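Local structure of PfkB family carbohydrate kinase (Listeria grayi DSM 20601, 4GM6) at residues 285-299 with 315-329. The protein probably acts as a sugar kinase of the PfkB family, transferring phosphate to a carbohydrate substrate. Sequence-based numbering, arbitrary orientation.
Sequences IVDRVGGGDAYTAAV and FATAAAGLKHSIHGD
K323 NZ is gripped by backbone carbonyls of both segments: V289 O at 3.0 Å, almost in line with its C=O bond, and, weakly, D287 O from the 285-290 loop, with I326 O (2.7 Å) and G328 O from its own segment. Bends in the lysine chain at chi2 (61°) and chi4 (70°) curl the ammonium back among these oxygens, which would stabilise its probable positive charge, and tie the 285-290 loop to the K323-I326 turn. D287 works within and across the loops. OD1 takes V289 N in an Asx turn, while OD2 accepts G328 N at 2.9 Å on its anti side, tilted out of the carboxylate plane, and also pairs with R36, which bridges on to D329. H324 O receives D287 N in a nearly straight bond (2.9 Å), with V286 N a weak second donor. The H324 ring is pinned by ND1 bonding A320 O in the ring plane and by NE2 meeting R254.

G290 to D293 form the GxGD sequence that is a signature of PfkB kinases, where the start of the helix forms the anion hole and the aspartate is the usual catalytic base; these roles are probable here. Helix 291-299 then runs roughly antiparallel to helix 315-323, their axes 7.7 Å apart. Small residues allow this closeness: A298 CB presses on A316 CB at 3.3 Å, a tight fit, and also touches A319 CB. Y295, with CG anti to its N (chi1 -173°), lays its ring edge against A316 O and T317 OG1, and its hydroxyl bonds H267 O. In the loop, V286 CG1 sits over the centre of the H327 ring in a CH-pi contact, beside the second subunit, whose T118 accepts from S325 OG.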
ATOM      1  N   ILE C 285       2.290 -12.452  17.705  1.00 29.51           N
ATOM      2  CA  ILE C 285       2.997 -11.264  18.164  1.00 25.69           C
ATOM      3  C   ILE C 285       3.063 -10.244  17.036  1.00 28.38           C
ATOM      4  O   ILE C 285       3.580 -10.547  15.968  1.00 25.76           O
ATOM      5  CB  ILE C 285       4.406 -11.614  18.670  1.00 27.20           C
ATOM      6  CG1 ILE C 285       4.265 -12.483  19.922  1.00 27.38           C
ATOM      7  CG2 ILE C 285       5.188 -10.340  18.966  1.00 25.29           C
ATOM      8  CD1 ILE C 285       5.564 -13.024  20.484  1.00 31.11           C
ATOM      9  N   VAL C 286       2.540  -9.041  17.268  1.00 26.35           N
ATOM     10  CA  VAL C 286       2.602  -7.989  16.250  1.00 20.87           C
ATOM     11  C   VAL C 286       4.002  -7.373  16.182  1.00 25.35           C
ATOM     12  O   VAL C 286       4.626  -7.344  15.122  1.00 23.63           O
ATOM     13  CB  VAL C 286       1.537  -6.892  16.469  1.00 23.46           C
ATOM     14  CG1 VAL C 286       1.753  -5.723  15.506  1.00 23.84           C
ATOM     15  CG2 VAL C 286       0.136  -7.460  16.245  1.00 21.53           C
ATOM     16  N   ASP C 287       4.507  -6.902  17.321  1.00 25.18           N
ATOM     17  CA  ASP C 287       5.811  -6.267  17.358  1.00 24.32           C
ATOM     18  C   ASP C 287       6.304  -6.258  18.803  1.00 25.17           C
ATOM     19  O   ASP C 287       5.875  -5.425  19.598  1.00 27.34           O
ATOM     20  CB  ASP C 287       5.706  -4.824  16.861  1.00 23.03           C
ATOM     21  CG  ASP C 287       7.079  -4.188  16.608  1.00 25.98           C
ATOM     22  OD1 ASP C 287       8.076  -4.768  17.072  1.00 27.49           O
ATOM     23  OD2 ASP C 287       7.150  -3.129  15.935  1.00 30.52           O
ATOM     24  N   ARG C 288       7.194  -7.182  19.142  1.00 29.08           N
ATOM     25  CA  ARG C 288       7.738  -7.259  20.510  1.00 33.52           C
ATOM     26  C   ARG C 288       8.693  -6.117  20.849  1.00 30.67           C
ATOM     27  O   ARG C 288       9.059  -5.950  22.022  1.00 31.26           O
ATOM     28  CB  ARG C 288       8.483  -8.576  20.734  1.00 29.50           C
ATOM     29  CG  ARG C 288       9.818  -8.640  19.992  1.00 33.70           C
ATOM     30  CD  ARG C 288      10.601  -9.897  20.342  1.00 36.97           C
ATOM     31  NE  ARG C 288      11.326  -9.755  21.612  1.00 43.61           N
ATOM     32  CZ  ARG C 288      12.071 -10.710  22.161  1.00 44.03           C
ATOM     33  NH1 ARG C 288      12.190 -11.891  21.562  1.00 42.65           N
ATOM     34  NH2 ARG C 288      12.695 -10.487  23.312  1.00 48.27           N
ATOM     35  N   VAL C 289       9.111  -5.342  19.851  1.00 30.54           N
ATOM     36  CA  VAL C 289      10.138  -4.322  20.109  1.00 31.87           C
ATOM     37  C   VAL C 289       9.582  -3.267  21.052  1.00 34.17           C
ATOM     38  O   VAL C 289       8.473  -2.782  20.867  1.00 31.94           O
ATOM     39  CB  VAL C 289      10.685  -3.658  18.813  1.00 27.51           C
ATOM     40  CG1 VAL C 289      11.664  -2.541  19.167  1.00 28.38           C
ATOM     41  CG2 VAL C 289      11.395  -4.683  17.938  1.00 26.62           C
ATOM     42  N   GLY C 290      10.340  -2.928  22.091  1.00 34.60           N
ATOM     43  CA  GLY C 290       9.891  -1.918  23.032  1.00 27.97           C
ATOM     44  C   GLY C 290       8.994  -2.464  24.135  1.00 32.73           C
ATOM     45  O   GLY C 290       8.502  -1.707  24.970  1.00 36.65           O
ATOM     46  N   GLY C 291       8.765  -3.772  24.141  1.00 31.12           N
ATOM     47  CA  GLY C 291       7.939  -4.378  25.178  1.00 31.40           C
ATOM     48  C   GLY C 291       8.618  -4.273  26.534  1.00 35.02           C
ATOM     49  O   GLY C 291       7.959  -4.033  27.546  1.00 33.83           O
ATOM     50  N   GLY C 292       9.942  -4.437  26.556  1.00 34.72           N
ATOM     51  CA  GLY C 292      10.698  -4.325  27.814  1.00 35.86           C
ATOM     52  C   GLY C 292      10.686  -2.887  28.304  1.00 37.23           C
ATOM     53  O   GLY C 292      10.649  -2.629  29.503  1.00 37.63           O
ATOM     54  N   ASP C 293      10.722  -1.940  27.367  1.00 35.16           N
ATOM     55  CA  ASP C 293      10.663  -0.525  27.706  1.00 35.66           C
ATOM     56  C   ASP C 293       9.294  -0.158  28.246  1.00 38.58           C
ATOM     57  O   ASP C 293       9.165   0.764  29.049  1.00 39.31           O
ATOM     58  CB  ASP C 293      11.009   0.351  26.495  1.00 28.42           C
ATOM     59  CG  ASP C 293      12.376   0.021  25.926  1.00 40.91           C
ATOM     60  OD1 ASP C 293      13.275  -0.346  26.716  1.00 36.87           O
ATOM     61  OD2 ASP C 293      12.556   0.100  24.696  1.00 36.00           O
ATOM     62  N   ALA C 294       8.270  -0.867  27.788  1.00 32.93           N
ATOM     63  CA  ALA C 294       6.925  -0.613  28.262  1.00 37.29           C
ATOM     64  C   ALA C 294       6.826  -1.138  29.686  1.00 35.07           C
ATOM     65  O   ALA C 294       6.218  -0.509  30.548  1.00 36.08           O
ATOM     66  CB  ALA C 294       5.894  -1.282  27.355  1.00 35.25           C
ATOM     67  N   TYR C 295       7.426  -2.301  29.928  1.00 35.23           N
ATOM     68  CA  TYR C 295       7.478  -2.861  31.272  1.00 39.60           C
ATOM     69  C   TYR C 295       8.240  -1.907  32.177  1.00 38.51           C
ATOM     70  O   TYR C 295       7.770  -1.544  33.251  1.00 44.44           O
ATOM     71  CB  TYR C 295       8.164  -4.226  31.274  1.00 34.34           C
ATOM     72  CG  TYR C 295       8.102  -4.941  32.617  1.00 47.30           C
ATOM     73  CD1 TYR C 295       6.905  -5.485  33.084  1.00 41.80           C
ATOM     74  CD2 TYR C 295       9.241  -5.088  33.413  1.00 39.62           C
ATOM     75  CE1 TYR C 295       6.841  -6.135  34.310  1.00 45.87           C
ATOM     76  CE2 TYR C 295       9.181  -5.741  34.643  1.00 47.19           C
ATOM     77  CZ  TYR C 295       7.980  -6.265  35.088  1.00 49.15           C
ATOM     78  OH  TYR C 295       7.913  -6.940  36.301  1.00 45.67           O
ATOM     79  N   THR C 296       9.414  -1.486  31.733  1.00 39.01           N
ATOM     80  CA  THR C 296      10.242  -0.607  32.574  1.00 44.72           C
ATOM     81  C   THR C 296       9.476   0.655  32.954  1.00 44.78           C
ATOM     82  O   THR C 296       9.477   1.064  34.113  1.00 43.08           O
ATOM     83  CB  THR C 296      11.578  -0.225  31.884  1.00 44.45           C
ATOM     84  OG1 THR C 296      12.407  -1.392  31.792  1.00 44.48           O
ATOM     85  CG2 THR C 296      12.328   0.869  32.689  1.00 37.19           C
ATOM     86  N   ALA C 297       8.831   1.276  31.973  1.00 37.28           N
ATOM     87  CA  ALA C 297       8.111   2.523  32.228  1.00 42.87           C
ATOM     88  C   ALA C 297       6.933   2.282  33.161  1.00 42.37           C
ATOM     89  O   ALA C 297       6.623   3.112  34.027  1.00 49.42           O
ATOM     90  CB  ALA C 297       7.633   3.147  30.926  1.00 43.05           C
ATOM     91  N   ALA C 298       6.274   1.140  32.997  1.00 38.83           N
ATOM     92  CA  ALA C 298       5.104   0.848  33.832  1.00 41.49           C
ATOM     93  C   ALA C 298       5.533   0.623  35.282  1.00 47.96           C
ATOM     94  O   ALA C 298       4.865   1.069  36.214  1.00 45.86           O
ATOM     95  CB  ALA C 298       4.349  -0.358  33.304  1.00 41.16           C
ATOM     96  N   VAL C 299       6.656  -0.064  35.469  1.00 44.38           N
ATOM     97  CA  VAL C 299       7.134  -0.339  36.810  1.00 45.18           C
ATOM     98  C   VAL C 299       7.475   0.974  37.487  1.00 48.71           C
ATOM     99  O   VAL C 299       7.084   1.201  38.630  1.00 54.24           O
ATOM    100  CB  VAL C 299       8.370  -1.255  36.835  1.00 42.43           C
ATOM    101  CG1 VAL C 299       9.018  -1.220  38.227  1.00 46.01           C
ATOM    102  CG2 VAL C 299       7.983  -2.674  36.447  1.00 39.52           C
ATOM    103  N   PHE C 315       0.231  -4.251  36.925  1.00 47.93           N
ATOM    104  CA  PHE C 315       0.003  -3.193  35.959  1.00 45.38           C
ATOM    105  C   PHE C 315       1.060  -3.223  34.862  1.00 45.49           C
ATOM    106  O   PHE C 315       0.739  -3.140  33.662  1.00 42.03           O
ATOM    107  CB  PHE C 315       0.029  -1.842  36.681  1.00 43.79           C
ATOM    108  CG  PHE C 315      -0.161  -0.659  35.767  1.00 42.55           C
ATOM    109  CD1 PHE C 315       0.928   0.052  35.298  1.00 46.69           C
ATOM    110  CD2 PHE C 315      -1.431  -0.251  35.395  1.00 42.50           C
ATOM    111  CE1 PHE C 315       0.760   1.143  34.464  1.00 44.42           C
ATOM    112  CE2 PHE C 315      -1.609   0.845  34.571  1.00 41.48           C
ATOM    113  CZ  PHE C 315      -0.509   1.540  34.104  1.00 43.57           C
ATOM    114  N   ALA C 316       2.323  -3.339  35.269  1.00 39.56           N
ATOM    115  CA  ALA C 316       3.440  -3.260  34.332  1.00 38.80           C
ATOM    116  C   ALA C 316       3.476  -4.447  33.379  1.00 41.54           C
ATOM    117  O   ALA C 316       3.775  -4.284  32.203  1.00 38.10           O
ATOM    118  CB  ALA C 316       4.763  -3.134  35.063  1.00 38.02           C
ATOM    119  N   THR C 317       3.190  -5.645  33.880  1.00 42.12           N
ATOM    120  CA  THR C 317       3.146  -6.798  32.993  1.00 36.35           C
ATOM    121  C   THR C 317       2.018  -6.649  31.964  1.00 46.89           C
ATOM    122  O   THR C 317       2.172  -7.040  30.809  1.00 37.06           O
ATOM    123  CB  THR C 317       3.000  -8.118  33.769  1.00 39.22           C
ATOM    124  OG1 THR C 317       4.003  -8.174  34.793  1.00 41.74           O
ATOM    125  CG2 THR C 317       3.167  -9.301  32.825  1.00 38.01           C
ATOM    126  N   ALA C 318       0.892  -6.072  32.381  1.00 43.48           N
ATOM    127  CA  ALA C 318      -0.213  -5.819  31.463  1.00 35.68           C
ATOM    128  C   ALA C 318       0.184  -4.807  30.397  1.00 34.55           C
ATOM    129  O   ALA C 318      -0.142  -4.960  29.216  1.00 32.54           O
ATOM    130  CB  ALA C 318      -1.435  -5.338  32.226  1.00 35.24           C
ATOM    131  N   ALA C 319       0.903  -3.770  30.805  1.00 34.59           N
ATOM    132  CA  ALA C 319       1.332  -2.741  29.861  1.00 33.80           C
ATOM    133  C   ALA C 319       2.240  -3.334  28.803  1.00 30.90           C
ATOM    134  O   ALA C 319       2.125  -3.035  27.610  1.00 34.03           O
ATOM    135  CB  ALA C 319       2.077  -1.632  30.603  1.00 31.82           C
ATOM    136  N   ALA C 320       3.181  -4.145  29.260  1.00 34.33           N
ATOM    137  CA  ALA C 320       4.143  -4.787  28.372  1.00 35.80           C
ATOM    138  C   ALA C 320       3.430  -5.747  27.426  1.00 31.88           C
ATOM    139  O   ALA C 320       3.780  -5.855  26.252  1.00 31.28           O
ATOM    140  CB  ALA C 320       5.181  -5.536  29.201  1.00 39.17           C
ATOM    141  N   GLY C 321       2.432  -6.457  27.947  1.00 30.20           N
ATOM    142  CA  GLY C 321       1.709  -7.425  27.137  1.00 29.63           C
ATOM    143  C   GLY C 321       0.989  -6.751  25.989  1.00 30.01           C
ATOM    144  O   GLY C 321       1.080  -7.193  24.839  1.00 30.12           O
ATOM    145  N   LEU C 322       0.287  -5.664  26.305  1.00 32.32           N
ATOM    146  CA  LEU C 322      -0.455  -4.899  25.308  1.00 32.49           C
ATOM    147  C   LEU C 322       0.457  -4.305  24.239  1.00 29.86           C
ATOM    148  O   LEU C 322       0.083  -4.279  23.081  1.00 27.07           O
ATOM    149  CB  LEU C 322      -1.299  -3.800  25.972  1.00 31.94           C
ATOM    150  CG  LEU C 322      -2.532  -4.274  26.762  1.00 30.72           C
ATOM    151  CD1 LEU C 322      -3.151  -3.104  27.512  1.00 32.84           C
ATOM    152  CD2 LEU C 322      -3.582  -4.939  25.873  1.00 29.38           C
ATOM    153  N   LYS C 323       1.644  -3.827  24.623  1.00 28.37           N
ATOM    154  CA  LYS C 323       2.583  -3.249  23.652  1.00 29.65           C
ATOM    155  C   LYS C 323       2.911  -4.222  22.508  1.00 29.50           C
ATOM    156  O   LYS C 323       3.169  -3.802  21.389  1.00 27.86           O
ATOM    157  CB  LYS C 323       3.892  -2.795  24.337  1.00 27.05           C
ATOM    158  CG  LYS C 323       5.038  -2.520  23.357  1.00 28.26           C
ATOM    159  CD  LYS C 323       4.689  -1.410  22.378  1.00 31.90           C
ATOM    160  CE  LYS C 323       5.670  -1.353  21.216  1.00 34.31           C
ATOM    161  NZ  LYS C 323       5.582  -2.512  20.259  1.00 25.76           N
ATOM    162  N   HIS C 324       2.899  -5.519  22.795  1.00 24.66           N
ATOM    163  CA  HIS C 324       3.231  -6.519  21.790  1.00 26.32           C
ATOM    164  C   HIS C 324       2.258  -6.482  20.608  1.00 26.29           C
ATOM    165  O   HIS C 324       2.583  -6.959  19.535  1.00 24.17           O
ATOM    166  CB  HIS C 324       3.252  -7.916  22.415  1.00 26.05           C
ATOM    167  CG  HIS C 324       4.489  -8.211  23.206  1.00 32.81           C
ATOM    168  ND1 HIS C 324       4.742  -7.642  24.435  1.00 30.81           N
ATOM    169  CD2 HIS C 324       5.538  -9.030  22.947  1.00 34.72           C
ATOM    170  CE1 HIS C 324       5.900  -8.087  24.895  1.00 35.60           C
ATOM    171  NE2 HIS C 324       6.403  -8.929  24.009  1.00 31.67           N
ATOM    172  N   SER C 325       1.081  -5.890  20.803  1.00 25.90           N
ATOM    173  CA  SER C 325       0.061  -5.826  19.750  1.00 25.02           C
ATOM    174  C   SER C 325       0.164  -4.578  18.870  1.00 22.75           C
ATOM    175  O   SER C 325      -0.680  -4.367  17.985  1.00 26.66           O
ATOM    176  CB  SER C 325      -1.337  -5.843  20.365  1.00 24.39           C
ATOM    177  OG  SER C 325      -1.627  -7.083  20.979  1.00 27.44           O
ATOM    178  N   ILE C 326       1.165  -3.745  19.137  1.00 23.73           N
ATOM    179  CA  ILE C 326       1.325  -2.458  18.447  1.00 22.74           C
ATOM    180  C   ILE C 326       2.651  -2.347  17.685  1.00 27.09           C
ATOM    181  O   ILE C 326       3.734  -2.562  18.245  1.00 24.54           O
ATOM    182  CB  ILE C 326       1.211  -1.291  19.441  1.00 26.01           C
ATOM    183  CG1 ILE C 326      -0.116  -1.394  20.184  1.00 24.31           C
ATOM    184  CG2 ILE C 326       1.309   0.057  18.720  1.00 25.23           C
ATOM    185  CD1 ILE C 326      -1.315  -1.130  19.273  1.00 25.91           C
ATOM    186  N   HIS C 327       2.557  -2.031  16.398  1.00 21.84           N
ATOM    187  CA  HIS C 327       3.730  -1.731  15.600  1.00 21.76           C
ATOM    188  C   HIS C 327       4.438  -0.502  16.125  1.00 25.57           C
ATOM    189  O   HIS C 327       3.791   0.486  16.491  1.00 23.67           O
ATOM    190  CB  HIS C 327       3.330  -1.464  14.141  1.00 21.96           C
ATOM    191  CG  HIS C 327       2.945  -2.697  13.387  1.00 25.29           C
ATOM    192  ND1 HIS C 327       3.823  -3.741  13.171  1.00 24.48           N
ATOM    193  CD2 HIS C 327       1.779  -3.054  12.788  1.00 25.46           C
ATOM    194  CE1 HIS C 327       3.215  -4.689  12.475  1.00 24.51           C
ATOM    195  NE2 HIS C 327       1.975  -4.298  12.232  1.00 25.43           N
ATOM    196  N   GLY C 328       5.768  -0.552  16.112  1.00 27.66           N
ATOM    197  CA  GLY C 328       6.583   0.578  16.526  1.00 29.00           C
ATOM    198  C   GLY C 328       7.186   0.345  17.891  1.00 31.02           C
ATOM    199  O   GLY C 328       7.035  -0.735  18.482  1.00 27.66           O
ATOM    200  N   ASP C 329       7.842   1.372  18.413  1.00 31.68           N
ATOM    201  CA  ASP C 329       8.650   1.219  19.626  1.00 29.69           C
ATOM    202  C   ASP C 329       7.959   1.642  20.904  1.00 29.77           C
ATOM    203  O   ASP C 329       8.376   1.255  21.984  1.00 37.55           O
ATOM    204  CB  ASP C 329       9.935   2.038  19.511  1.00 35.19           C
ATOM    205  CG  ASP C 329      11.056   1.256  18.890  1.00 43.56           C
ATOM    206  OD1 ASP C 329      10.821   0.599  17.850  1.00 38.95           O
ATOM    207  OD2 ASP C 329      12.170   1.286  19.465  1.00 49.62           O
TER
HETATM  208  O   HOH W   1       0.760  -9.291  19.794  1.00 29.07           O
HETATM  209  O   HOH W   2       6.445  -3.600  13.319  1.00 33.59           O
HETATM  210  O   HOH W   3       7.371   0.590  24.407  1.00 36.70           O